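Local coordinates for protein Niban 2 (Homo sapiens, PDB 7CTP) that may help suppress apoptosis and may promote melanoma cell invasion, as a PH-domain-containing member of the Niban family, at residues A[350-355]-A[406-411]; A[189-194]-A[428-433]; A[18-23]-A[242-247]; A[1-6]-A[268-273]; A[32-37]-A[529-534]. One frame throughout, in Å; residues are numbered along the deposited sequence.

Contact 1. Residues A[350-355]-A[406-411]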
# COMPACT_ATOMS: atom_id res chain seq x y z
N MET A 350 -17.28 -4.06 -5.50
CA MET A 350 -17.23 -4.95 -6.66
C MET A 350 -17.31 -4.18 -7.97
O MET A 350 -16.59 -4.49 -8.93
CB MET A 350 -18.36 -5.95 -6.57
CG MET A 350 -19.76 -5.42 -6.64
SD MET A 350 -20.95 -6.52 -7.45
CE MET A 350 -20.56 -6.21 -9.17
N VAL A 351 -18.19 -3.19 -8.02
CA VAL A 351 -18.53 -2.53 -9.28
C VAL A 351 -17.31 -1.83 -9.85
O VAL A 351 -16.90 -2.16 -10.98
CB VAL A 351 -19.73 -1.58 -9.09
CG1 VAL A 351 -19.99 -0.80 -10.37
CG2 VAL A 351 -20.96 -2.39 -8.70
N PRO A 352 -16.66 -0.89 -9.15
CA PRO A 352 -15.50 -0.24 -9.76
C PRO A 352 -14.33 -1.19 -9.97
O PRO A 352 -13.65 -1.10 -10.99
CB PRO A 352 -15.15 0.87 -8.76
CG PRO A 352 -15.68 0.38 -7.46
CD PRO A 352 -16.93 -0.34 -7.80
N THR A 353 -14.10 -2.11 -9.03
CA THR A 353 -13.00 -3.06 -9.17
C THR A 353 -13.15 -3.90 -10.43
O THR A 353 -12.18 -4.11 -11.17
CB THR A 353 -12.93 -3.98 -7.95
OG1 THR A 353 -12.79 -3.20 -6.75
CG2 THR A 353 -11.74 -4.93 -8.08
N SER A 354 -14.35 -4.42 -10.66
CA SER A 354 -14.58 -5.27 -11.83
C SER A 354 -14.51 -4.46 -13.12
O SER A 354 -14.00 -4.96 -14.13
CB SER A 354 -15.92 -5.98 -11.70
OG SER A 354 -15.90 -6.85 -10.57
N GLN A 355 -15.00 -3.22 -13.10
CA GLN A 355 -14.81 -2.35 -14.25
C GLN A 355 -13.33 -2.16 -14.55
O GLN A 355 -12.91 -2.15 -15.71
CB GLN A 355 -15.49 -1.00 -14.02
CG GLN A 355 -17.00 -1.06 -14.06
CD GLN A 355 -17.64 0.25 -13.70
OE1 GLN A 355 -16.99 1.17 -13.21
NE2 GLN A 355 -18.94 0.36 -13.95
N GLU A 406 -8.51 4.79 -13.34
CA GLU A 406 -9.61 5.74 -13.16
C GLU A 406 -10.91 5.05 -12.74
O GLU A 406 -11.77 5.69 -12.11
CB GLU A 406 -9.84 6.52 -14.46
CG GLU A 406 -10.83 7.70 -14.34
CD GLU A 406 -12.28 7.31 -14.62
OE1 GLU A 406 -12.53 6.20 -15.14
OE2 GLU A 406 -13.17 8.14 -14.31
N LYS A 407 -11.08 3.76 -13.07
CA LYS A 407 -12.31 3.07 -12.70
C LYS A 407 -12.51 3.02 -11.19
O LYS A 407 -13.65 2.91 -10.72
CB LYS A 407 -12.33 1.65 -13.28
CG LYS A 407 -12.27 1.59 -14.80
CD LYS A 407 -13.47 2.29 -15.45
CE LYS A 407 -13.54 1.97 -16.94
NZ LYS A 407 -14.39 2.95 -17.68
N MET A 408 -11.43 3.12 -10.42
CA MET A 408 -11.56 3.03 -8.96
C MET A 408 -11.94 4.35 -8.31
O MET A 408 -12.32 4.35 -7.14
CB MET A 408 -10.25 2.55 -8.32
CG MET A 408 -9.86 1.13 -8.68
SD MET A 408 -11.16 -0.08 -8.44
CE MET A 408 -11.58 0.16 -6.71
N GLU A 409 -11.86 5.48 -9.03
CA GLU A 409 -12.07 6.74 -8.33
C GLU A 409 -13.53 6.97 -7.96
O GLU A 409 -13.80 7.85 -7.14
CB GLU A 409 -11.51 7.90 -9.16
CG GLU A 409 -9.99 7.94 -9.06
CD GLU A 409 -9.31 8.42 -10.31
OE1 GLU A 409 -8.23 7.89 -10.63
OE2 GLU A 409 -9.84 9.35 -10.97
N SER A 410 -14.46 6.19 -8.50
CA SER A 410 -15.84 6.26 -8.05
C SER A 410 -16.10 5.43 -6.79
O SER A 410 -17.23 5.42 -6.29
CB SER A 410 -16.79 5.83 -9.17
OG SER A 410 -16.60 4.47 -9.53
N LEU A 411 -15.09 4.73 -6.27
CA LEU A 411 -15.30 3.90 -5.08
C LEU A 411 -15.66 4.77 -3.89
O LEU A 411 -15.00 5.77 -3.61
CB LEU A 411 -14.04 3.10 -4.76
CG LEU A 411 -14.13 2.32 -3.44
CD1 LEU A 411 -15.25 1.30 -3.51
CD2 LEU A 411 -12.81 1.66 -3.09
O HOH W 1 -15.74 3.55 -11.89
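Pro352 packs against segment 406-411 mainly through two ring carbons. Its CB lies 3.2 Å from the Lys407 carbonyl O, a close van der Waals approach, and its CG meets Leu411 CD1 at 4.1 Å, with the two side chains crossing at about a right angle. Met408 supplies the sulphur. Its CG is anti to the carbonyl carbon, and bends at chi2 (-51°) and chi3 (-56°) fold SD and CE back toward segment 350-355. SD rests 3.6 Å from Thr353 CA, while CE lies 3.6 Å from Thr353 OG1, a hydroxyl already bonded to Leu349 O one turn back. Beside them the Lys407 aliphatic chain runs past Gln355, CD to CB at 4.1 Å. This is a proline inside a long helix: 342-378 is kinked at 352, whose ring nitrogen cannot donate to the preceding turn, and the bend faces the connection between helices 402-405 and 422-455. The polar contacts pass through a water, which donates to Gln355 OE1 at 3.0 Å and accepts from Ser410 OG at 2.7 Å. It also lies beside Lys407 O, at a distance too short to be relied on. Met408 reaches on to Ala432 and Met436 of helix 422-455.

Contact 2. Residues A[189-194]-A[428-433]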
# COMPACT_ATOMS: atom_id res chain seq x y z
N CYS A 189 3.91 7.39 -9.27
CA CYS A 189 5.00 7.41 -8.29
C CYS A 189 4.48 7.11 -6.89
O CYS A 189 5.06 6.29 -6.16
CB CYS A 189 5.68 8.78 -8.29
SG CYS A 189 6.73 9.13 -9.74
N ILE A 190 3.41 7.80 -6.49
CA ILE A 190 2.86 7.62 -5.14
C ILE A 190 2.38 6.19 -4.96
O ILE A 190 2.65 5.54 -3.94
CB ILE A 190 1.73 8.62 -4.89
CG1 ILE A 190 2.28 10.05 -4.83
CG2 ILE A 190 0.97 8.24 -3.62
CD1 ILE A 190 1.19 11.12 -4.92
N ARG A 191 1.64 5.67 -5.95
CA ARG A 191 1.11 4.31 -5.84
C ARG A 191 2.24 3.31 -5.73
O ARG A 191 2.17 2.36 -4.93
CB ARG A 191 0.24 4.01 -7.06
CG ARG A 191 -0.46 2.65 -7.05
CD ARG A 191 -1.14 2.39 -8.41
NE ARG A 191 -2.11 3.43 -8.75
CZ ARG A 191 -1.93 4.35 -9.69
NH1 ARG A 191 -2.88 5.26 -9.91
NH2 ARG A 191 -0.81 4.37 -10.41
N HIS A 192 3.31 3.51 -6.52
CA HIS A 192 4.44 2.60 -6.50
C HIS A 192 5.17 2.64 -5.16
O HIS A 192 5.46 1.59 -4.56
CB HIS A 192 5.39 2.93 -7.66
CG HIS A 192 6.54 1.98 -7.80
ND1 HIS A 192 6.46 0.83 -8.55
CD2 HIS A 192 7.79 2.00 -7.27
CE1 HIS A 192 7.61 0.18 -8.48
NE2 HIS A 192 8.43 0.87 -7.72
N CYS A 193 5.46 3.85 -4.66
CA CYS A 193 6.15 3.98 -3.38
C CYS A 193 5.29 3.52 -2.21
O CYS A 193 5.83 3.03 -1.21
CB CYS A 193 6.64 5.41 -3.17
SG CYS A 193 7.89 5.96 -4.37
N ASN A 194 3.96 3.67 -2.30
CA ASN A 194 3.09 3.18 -1.23
C ASN A 194 3.17 1.66 -1.11
O ASN A 194 3.03 1.12 -0.01
CB ASN A 194 1.64 3.59 -1.48
CG ASN A 194 1.36 5.02 -1.09
OD1 ASN A 194 2.17 5.66 -0.41
ND2 ASN A 194 0.19 5.52 -1.49
N PHE A 428 -8.23 0.82 -0.22
CA PHE A 428 -8.69 -0.22 -1.12
C PHE A 428 -8.66 0.21 -2.58
O PHE A 428 -8.54 -0.64 -3.46
CB PHE A 428 -10.07 -0.69 -0.66
CG PHE A 428 -10.00 -1.53 0.59
CD1 PHE A 428 -9.11 -2.61 0.64
CD2 PHE A 428 -10.74 -1.23 1.71
CE1 PHE A 428 -9.01 -3.38 1.79
CE2 PHE A 428 -10.64 -1.99 2.85
CZ PHE A 428 -9.78 -3.06 2.90
N LYS A 429 -8.71 1.52 -2.85
CA LYS A 429 -8.41 1.97 -4.21
C LYS A 429 -6.96 1.71 -4.57
O LYS A 429 -6.67 1.26 -5.69
CB LYS A 429 -8.74 3.45 -4.37
CG LYS A 429 -10.19 3.77 -4.13
CD LYS A 429 -10.49 5.26 -4.17
CE LYS A 429 -9.36 6.07 -4.77
NZ LYS A 429 -9.68 7.52 -4.74
N GLN A 430 -6.04 1.99 -3.65
CA GLN A 430 -4.62 1.75 -3.89
C GLN A 430 -4.35 0.27 -4.14
O GLN A 430 -3.66 -0.10 -5.09
CB GLN A 430 -3.80 2.29 -2.71
CG GLN A 430 -2.44 1.62 -2.47
CD GLN A 430 -1.29 2.31 -3.20
OE1 GLN A 430 -1.30 3.53 -3.42
NE2 GLN A 430 -0.28 1.52 -3.56
N ARG A 431 -4.92 -0.60 -3.29
CA ARG A 431 -4.68 -2.03 -3.44
C ARG A 431 -5.28 -2.56 -4.74
O ARG A 431 -4.65 -3.34 -5.45
CB ARG A 431 -5.22 -2.80 -2.24
CG ARG A 431 -4.58 -2.39 -0.93
CD ARG A 431 -4.29 -3.57 -0.02
NE ARG A 431 -3.69 -3.14 1.24
CZ ARG A 431 -4.22 -3.40 2.44
NH1 ARG A 431 -3.61 -2.97 3.54
NH2 ARG A 431 -5.34 -4.10 2.53
N ALA A 432 -6.50 -2.12 -5.07
CA ALA A 432 -7.12 -2.57 -6.33
C ALA A 432 -6.27 -2.17 -7.54
O ALA A 432 -6.12 -2.95 -8.48
CB ALA A 432 -8.53 -2.00 -6.46
N GLN A 433 -5.71 -0.96 -7.52
CA GLN A 433 -4.93 -0.49 -8.66
C GLN A 433 -3.62 -1.27 -8.78
O GLN A 433 -3.18 -1.59 -9.89
CB GLN A 433 -4.67 1.01 -8.54
CG GLN A 433 -5.96 1.81 -8.65
CD GLN A 433 -5.78 3.30 -8.43
OE1 GLN A 433 -4.83 3.74 -7.78
NE2 GLN A 433 -6.71 4.09 -8.97
O HOH W 2 -5.77 6.90 -9.02
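The edge of the Arg191 guanidinium takes Gln433 OE1 and a water in its plane, and Tyr405 adds a cation-pi contact to the same group. The Gln433 amide is turned steeply, its plane 73° from the guanidinium, and both Arg191 donors come to OE1 from one face, above the carbonyl plane. NE lies 2.9 Å from Gln433 OE1, while NH1 makes a longer, more bent bond to this oxygen at 3.3 Å. The site joins the C-terminal helix of the PH domain, 176-194, to helix 422-455 of the helical body; the axes of segments 189-194 and 428-433 are perpendicular (90°) and come within 10.4 Å. Arg191 CG is anti to the backbone N, and a bend at chi3 (-58°) turns NE toward Gln433. The Gln433 amide is held further by Tyr405 O, which takes its NE2, and by the water, which Arg191 NH1 reaches only weakly. With a leucine at Arg191, Gln433 OE1 would probably be left without its two donors and Asp188 without its salt-bridge partner. At the end of the PH helix, the Gln430 amide bridges the Arg191 backbone and the Asn194 side chain. Its NE2 gives a nearly straight bond to Arg191 O at 2.9 Å, in the carbonyl plane on a lone pair. Asn194, whose OD1 accepts from Gly120 N, sends ND2 to Gln430 OE1 at 3.1 Å, meeting that oxygen from above its amide plane.

Contact 3. Residues A[18-23]-A[242-247]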
# COMPACT_ATOMS: atom_id res chain seq x y z
N GLU A 18 13.55 10.56 23.07
CA GLU A 18 13.18 9.70 24.19
C GLU A 18 11.78 9.14 23.99
O GLU A 18 11.54 7.93 24.17
CB GLU A 18 13.29 10.47 25.50
CG GLU A 18 14.73 10.67 25.96
CD GLU A 18 14.88 11.67 27.10
OE1 GLU A 18 16.03 12.02 27.43
OE2 GLU A 18 13.85 12.10 27.66
N LYS A 19 10.83 10.00 23.63
CA LYS A 19 9.46 9.55 23.39
C LYS A 19 9.40 8.58 22.21
O LYS A 19 8.67 7.59 22.25
CB LYS A 19 8.54 10.74 23.15
CG LYS A 19 8.42 11.68 24.36
CD LYS A 19 7.61 12.93 24.00
CE LYS A 19 7.54 13.90 25.17
NZ LYS A 19 6.23 13.83 25.87
N THR A 20 10.15 8.88 21.15
CA THR A 20 10.22 7.99 19.99
C THR A 20 10.77 6.62 20.39
O THR A 20 10.25 5.58 19.97
CB THR A 20 11.10 8.62 18.90
OG1 THR A 20 10.50 9.87 18.51
CG2 THR A 20 11.24 7.69 17.69
N GLY A 21 11.81 6.62 21.22
CA GLY A 21 12.41 5.35 21.63
C GLY A 21 11.45 4.49 22.42
O GLY A 21 11.44 3.26 22.28
N LYS A 22 10.63 5.11 23.26
CA LYS A 22 9.65 4.35 24.03
C LYS A 22 8.58 3.75 23.13
O LYS A 22 8.17 2.60 23.33
CB LYS A 22 9.03 5.25 25.10
CG LYS A 22 10.08 5.70 26.11
CD LYS A 22 9.51 6.58 27.21
CE LYS A 22 10.64 7.06 28.12
NZ LYS A 22 10.16 8.05 29.13
N ILE A 23 8.14 4.49 22.11
CA ILE A 23 7.19 3.95 21.13
C ILE A 23 7.82 2.79 20.37
O ILE A 23 7.18 1.75 20.16
CB ILE A 23 6.71 5.04 20.17
CG1 ILE A 23 5.81 6.03 20.90
CG2 ILE A 23 5.97 4.42 18.98
CD1 ILE A 23 5.68 7.36 20.15
N GLU A 242 2.08 10.01 14.25
CA GLU A 242 0.67 10.04 14.63
C GLU A 242 0.52 10.17 16.14
O GLU A 242 -0.32 10.92 16.63
CB GLU A 242 -0.03 8.77 14.13
CG GLU A 242 -1.47 8.59 14.65
CD GLU A 242 -2.09 7.27 14.21
OE1 GLU A 242 -1.46 6.21 14.37
OE2 GLU A 242 -3.23 7.31 13.70
N GLU A 243 1.37 9.47 16.89
CA GLU A 243 1.25 9.47 18.33
C GLU A 243 1.80 10.75 18.95
O GLU A 243 1.19 11.32 19.86
CB GLU A 243 1.96 8.24 18.90
CG GLU A 243 1.72 8.02 20.38
CD GLU A 243 2.06 6.62 20.83
OE1 GLU A 243 1.90 5.66 20.04
OE2 GLU A 243 2.48 6.47 22.00
N LEU A 244 2.94 11.23 18.45
CA LEU A 244 3.62 12.37 19.08
C LEU A 244 3.15 13.72 18.57
O LEU A 244 3.30 14.72 19.28
CB LEU A 244 5.13 12.26 18.86
CG LEU A 244 5.82 11.08 19.52
CD1 LEU A 244 7.33 11.28 19.52
CD2 LEU A 244 5.29 10.88 20.94
N GLY A 245 2.61 13.78 17.35
CA GLY A 245 2.19 15.02 16.72
C GLY A 245 1.30 15.91 17.56
O GLY A 245 1.58 17.11 17.73
N PRO A 246 0.20 15.36 18.10
CA PRO A 246 -0.73 16.21 18.87
C PRO A 246 -0.09 16.97 20.02
O PRO A 246 -0.29 18.18 20.13
CB PRO A 246 -1.77 15.20 19.37
CG PRO A 246 -1.81 14.18 18.31
CD PRO A 246 -0.37 14.02 17.87
N GLU A 247 0.67 16.29 20.88
CA GLU A 247 1.24 17.01 22.02
C GLU A 247 2.36 17.95 21.56
O GLU A 247 2.54 19.02 22.14
CB GLU A 247 1.71 16.04 23.10
CG GLU A 247 2.93 15.26 22.73
CD GLU A 247 3.29 14.14 23.71
OE1 GLU A 247 3.81 14.45 24.80
OE2 GLU A 247 3.09 12.95 23.37
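Lys19 NZ and Glu247 OE1 form a 2.7 Å salt bridge, the two side chains meeting tip to tip. NZ approaches from above the carboxylate plane, 40° out of it, and it is the last torsion of the lysine, chi4 at -102°, that turns NZ aside from an otherwise extended chain. Beneath the ion pair lies the apolar centre. Leu244 points its fork at helix 10-48: CD1 touches Lys19 CB at 3.9 Å and Thr20 OG1 at 3.6 Å, and CD2 meets Ile23 CD1 at 3.6 Å. The threonine hydroxyl is already bonded to Ile16 O, one turn back in its own helix, so it can lie against a methyl group. Segments 18-23 and 242-247 of helices 10-48 and 232-252 run roughly antiparallel, their axes at 148° and 10.8 Å apart at closest, and helix 260-337 covers Thr20 from another side. Ile23 also runs end-on into Glu243, with CG1 3.5 Å from OE2, while OE1 of that carboxylate bonds to Tyr215 OH. An alanine at Glu243 would probably leave the Tyr215 hydroxyl without this acceptor and open a gap beside Ile23 CG1. Apolar burial thus runs through Leu244 and Ile23, with charged groups at its borders; the Lys19-Glu247 pair, between exposed residues, probably gains less from its charges than a buried pair would.

Contact 4. Residues A[1-6]-A[268-273]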
# COMPACT_ATOMS: atom_id res chain seq x y z
N GLY A 1 16.91 33.34 15.99
CA GLY A 1 17.27 32.35 15.01
C GLY A 1 16.09 31.82 14.21
O GLY A 1 14.94 32.21 14.44
N ASP A 2 16.38 30.93 13.26
CA ASP A 2 15.35 30.39 12.39
C ASP A 2 14.41 29.49 13.18
O ASP A 2 14.57 29.25 14.38
CB ASP A 2 15.99 29.63 11.22
CG ASP A 2 16.77 28.42 11.67
OD1 ASP A 2 16.15 27.41 12.06
OD2 ASP A 2 18.02 28.48 11.66
N VAL A 3 13.39 28.97 12.48
CA VAL A 3 12.32 28.24 13.15
C VAL A 3 12.85 26.94 13.74
O VAL A 3 12.47 26.55 14.85
CB VAL A 3 11.15 28.00 12.18
CG1 VAL A 3 11.65 27.34 10.91
CG2 VAL A 3 10.07 27.16 12.85
N LEU A 4 13.73 26.25 13.02
CA LEU A 4 14.20 24.95 13.48
C LEU A 4 15.20 25.10 14.62
O LEU A 4 15.17 24.32 15.58
CB LEU A 4 14.81 24.17 12.31
CG LEU A 4 13.87 23.75 11.18
CD1 LEU A 4 14.58 22.87 10.18
CD2 LEU A 4 12.62 23.05 11.72
N SER A 5 16.09 26.09 14.54
CA SER A 5 17.07 26.27 15.60
C SER A 5 16.40 26.74 16.88
O SER A 5 16.86 26.41 17.98
CB SER A 5 18.15 27.25 15.18
OG SER A 5 17.58 28.51 14.87
N THR A 6 15.29 27.47 16.76
CA THR A 6 14.59 27.98 17.92
C THR A 6 13.77 26.90 18.60
O THR A 6 13.87 26.71 19.82
CB THR A 6 13.68 29.15 17.53
OG1 THR A 6 14.47 30.16 16.90
CG2 THR A 6 12.99 29.72 18.77
N ILE A 268 4.69 23.05 9.28
CA ILE A 268 5.08 22.08 8.25
C ILE A 268 6.59 21.87 8.26
O ILE A 268 7.08 20.74 8.14
CB ILE A 268 4.58 22.53 6.87
CG1 ILE A 268 3.05 22.39 6.79
CG2 ILE A 268 5.26 21.72 5.76
CD1 ILE A 268 2.40 23.31 5.76
N GLN A 269 7.35 22.96 8.42
CA GLN A 269 8.81 22.85 8.47
C GLN A 269 9.27 22.07 9.70
O GLN A 269 10.17 21.23 9.61
CB GLN A 269 9.43 24.25 8.45
CG GLN A 269 10.94 24.25 8.28
CD GLN A 269 11.48 25.61 7.88
OE1 GLN A 269 10.80 26.63 8.02
NE2 GLN A 269 12.71 25.64 7.38
N ILE A 270 8.67 22.36 10.86
CA ILE A 270 8.99 21.63 12.08
C ILE A 270 8.65 20.16 11.94
O ILE A 270 9.43 19.28 12.32
CB ILE A 270 8.27 22.26 13.28
CG1 ILE A 270 8.83 23.65 13.58
CG2 ILE A 270 8.38 21.33 14.52
CD1 ILE A 270 7.94 24.49 14.47
N SER A 271 7.46 19.86 11.41
CA SER A 271 7.02 18.47 11.27
C SER A 271 7.98 17.68 10.39
O SER A 271 8.31 16.52 10.70
CB SER A 271 5.61 18.43 10.69
OG SER A 271 5.10 17.11 10.68
N ASP A 272 8.41 18.27 9.27
CA ASP A 272 9.33 17.56 8.39
C ASP A 272 10.64 17.25 9.09
O ASP A 272 11.22 16.17 8.89
CB ASP A 272 9.63 18.37 7.13
CG ASP A 272 10.62 17.63 6.22
OD1 ASP A 272 10.23 16.62 5.61
OD2 ASP A 272 11.80 18.03 6.15
N ALA A 273 11.15 18.19 9.89
CA ALA A 273 12.39 17.97 10.62
C ALA A 273 12.23 16.85 11.64
O ALA A 273 13.12 16.00 11.78
CB ALA A 273 12.85 19.25 11.31
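Val3 and Leu4 make the touches of segment 1-6 on segment 268-273 of helix 260-337, and the residues ahead of them set up the turn from which they reach. Gly1, the site of N-myristoylation, carries no lipid in this structure and is poorly ordered. Asp2 follows as the N-cap of the short helix 3-7: its OD1 accepts from Ser5 N at 2.8 Å, from above the carboxylate plane, and weakly from Leu4 N. Val3 then straddles two residues of the long helix. Its CG1, placed between the backbone N and the carbonyl carbon (chi1 53°), presses to 3.1 Å from Gln269 OE1, a tight contact of a methyl with an amide oxygen, while CG2 lies 3.8 Å from Ile270 CD1. The arrangement is a short N-terminal helix lying on the side of helix 260-337, ahead of the long helix 10-48; Ile270 also reaches Leu252 of helix 232-252. Leu4 comes next, its CG anti to the carbonyl carbon, and CD2 does most of the touching. This methyl lies 3.7 Å from Gln269 O and 3.8 Å from Ala273 CB, and it also packs near the Gln269 CG methylene at 4.0 Å. Ala273 in turn packs against Leu8, just past the short helix. Ser5 and Thr6 turn back on their own chain: with the backbone N of Thr6, both hydroxyls donate to Asp2 O, Thr6 OG1 at 2.7 Å and Ser5 OG, above the carbonyl plane, at 3.1 Å.

Contact 5. Residues A[32-37]-A[529-534]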
# COMPACT_ATOMS: atom_id res chain seq x y z
N GLU A 32 8.36 -8.73 17.65
CA GLU A 32 9.02 -9.99 17.99
C GLU A 32 8.01 -11.06 18.36
O GLU A 32 8.18 -12.23 18.00
CB GLU A 32 10.04 -9.78 19.11
CG GLU A 32 11.27 -8.99 18.67
CD GLU A 32 12.41 -9.03 19.69
OE1 GLU A 32 12.82 -10.15 20.09
OE2 GLU A 32 12.91 -7.95 20.06
N ASP A 33 6.93 -10.68 19.06
CA ASP A 33 5.87 -11.64 19.36
C ASP A 33 5.20 -12.14 18.09
O ASP A 33 4.96 -13.35 17.94
CB ASP A 33 4.84 -11.02 20.30
CG ASP A 33 5.29 -11.00 21.75
OD1 ASP A 33 6.30 -11.65 22.08
OD2 ASP A 33 4.62 -10.32 22.56
N GLN A 34 4.92 -11.23 17.15
CA GLN A 34 4.23 -11.62 15.92
C GLN A 34 5.10 -12.48 15.02
O GLN A 34 4.58 -13.28 14.24
CB GLN A 34 3.77 -10.39 15.13
CG GLN A 34 2.52 -9.68 15.66
CD GLN A 34 1.33 -10.62 15.86
OE1 GLN A 34 0.91 -11.32 14.95
NE2 GLN A 34 0.79 -10.63 17.08
N TYR A 35 6.43 -12.31 15.08
CA TYR A 35 7.29 -12.89 14.05
C TYR A 35 7.14 -14.41 14.01
O TYR A 35 6.97 -14.99 12.93
CB TYR A 35 8.74 -12.51 14.29
CG TYR A 35 9.59 -12.74 13.06
CD1 TYR A 35 9.69 -11.77 12.07
CD2 TYR A 35 10.25 -13.95 12.86
CE1 TYR A 35 10.45 -11.98 10.93
CE2 TYR A 35 11.00 -14.17 11.73
CZ TYR A 35 11.10 -13.19 10.77
OH TYR A 35 11.86 -13.41 9.64
N GLY A 36 7.19 -15.06 15.17
CA GLY A 36 7.11 -16.51 15.17
C GLY A 36 5.73 -17.03 14.78
O GLY A 36 5.61 -18.14 14.27
N VAL A 37 4.69 -16.24 15.04
CA VAL A 37 3.35 -16.62 14.62
C VAL A 37 3.25 -16.57 13.10
O VAL A 37 2.73 -17.50 12.46
CB VAL A 37 2.29 -15.72 15.29
CG1 VAL A 37 0.89 -16.01 14.73
CG2 VAL A 37 2.32 -15.86 16.82
N PHE A 529 4.99 -19.24 18.91
CA PHE A 529 4.18 -19.62 17.77
C PHE A 529 2.69 -19.50 18.02
O PHE A 529 1.91 -19.59 17.07
CB PHE A 529 4.48 -21.06 17.35
CG PHE A 529 5.94 -21.36 17.34
CD1 PHE A 529 6.81 -20.58 16.58
CD2 PHE A 529 6.46 -22.37 18.12
CE1 PHE A 529 8.17 -20.82 16.60
CE2 PHE A 529 7.83 -22.63 18.14
CZ PHE A 529 8.68 -21.86 17.38
N ILE A 530 2.29 -19.32 19.27
CA ILE A 530 0.89 -19.24 19.68
C ILE A 530 0.73 -18.03 20.58
O ILE A 530 1.41 -17.93 21.61
CB ILE A 530 0.44 -20.52 20.41
CG1 ILE A 530 0.66 -21.75 19.53
CG2 ILE A 530 -1.03 -20.38 20.85
CD1 ILE A 530 0.34 -23.06 20.22
N LEU A 531 -0.17 -17.12 20.20
CA LEU A 531 -0.49 -15.95 21.01
C LEU A 531 -1.97 -15.94 21.34
O LEU A 531 -2.80 -16.21 20.47
CB LEU A 531 -0.14 -14.66 20.25
CG LEU A 531 1.35 -14.38 20.07
CD1 LEU A 531 1.59 -13.22 19.10
CD2 LEU A 531 1.97 -14.07 21.42
N VAL A 532 -2.30 -15.64 22.60
CA VAL A 532 -3.71 -15.54 23.00
C VAL A 532 -4.45 -14.59 22.07
O VAL A 532 -5.53 -14.90 21.55
CB VAL A 532 -3.83 -15.09 24.46
CG1 VAL A 532 -5.28 -14.72 24.77
CG2 VAL A 532 -3.35 -16.17 25.41
N GLU A 533 -3.85 -13.43 21.82
CA GLU A 533 -4.54 -12.41 21.03
C GLU A 533 -4.81 -12.89 19.61
O GLU A 533 -5.91 -12.71 19.09
CB GLU A 533 -3.73 -11.13 21.03
CG GLU A 533 -4.47 -9.99 20.40
CD GLU A 533 -5.53 -9.37 21.30
OE1 GLU A 533 -5.38 -9.44 22.54
OE2 GLU A 533 -6.50 -8.80 20.76
N ASN A 534 -3.80 -13.47 18.95
CA ASN A 534 -3.96 -13.93 17.58
C ASN A 534 -4.98 -15.07 17.49
O ASN A 534 -5.75 -15.14 16.52
CB ASN A 534 -2.63 -14.41 17.00
CG ASN A 534 -1.69 -13.27 16.71
OD1 ASN A 534 -1.40 -12.45 17.58
ND2 ASN A 534 -1.21 -13.21 15.47
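Gln34 and Asn534 join their side-chain amides tip to tip by two reciprocal hydrogen bonds. Asn534 ND2 gives to Gln34 OE1 at 2.9 Å, and Gln34 NE2 gives to Asn534 OD1 at the same 2.9 Å. Each donor lies in the plane of the accepting carbonyl, on a lone pair, and the two amides are nearly coplanar, 13° apart, which should hold each amide against rotation. A bend at chi2 (-52°) in Gln34 turns its CD toward this partner. Leu531 lies just beside the pair, its CD1 3.4 Å from Gln34 NE2 and 3.6 Å from Val37 CG2. The other methyl of that valine, CG1, reaches Asn534 ND2 at 3.6 Å. Further out, the Gly36 carbonyl O meets the Phe529 ring at its edge, in its plane, 3.6 Å from CD1. Leu531 is the N-cap residue of helix 532-555, so the contact joins the start of that last helix, and the loop before it, to helix 10-48. Phe529 packs on into Val303 and Ile304 of helix 260-337, and Gln34 touches Asp210 and Met214 of helix 204-218.

Contact 5 is the most buried, while contact 4 lies at the surface, its centre about 30 Å from that of the chain; contacts 1, 2 and 3 are partly buried. Contacts 1 and 2 touch, Met408 and Leu411 of one packing on helix 422-455 of the other, and contact 2 ties the PH domain to the helical body near the chain's centre. Contacts 3 and 5 share helix 10-48, about 25 Å apart between centres. The chemistry follows: direct amide and guanidinium bonds in contact 2, a reciprocal amide pair in contact 5, a salt bridge at an exposed border in contact 3, water and sulphur in contact 1, and methyl packing in contact 4.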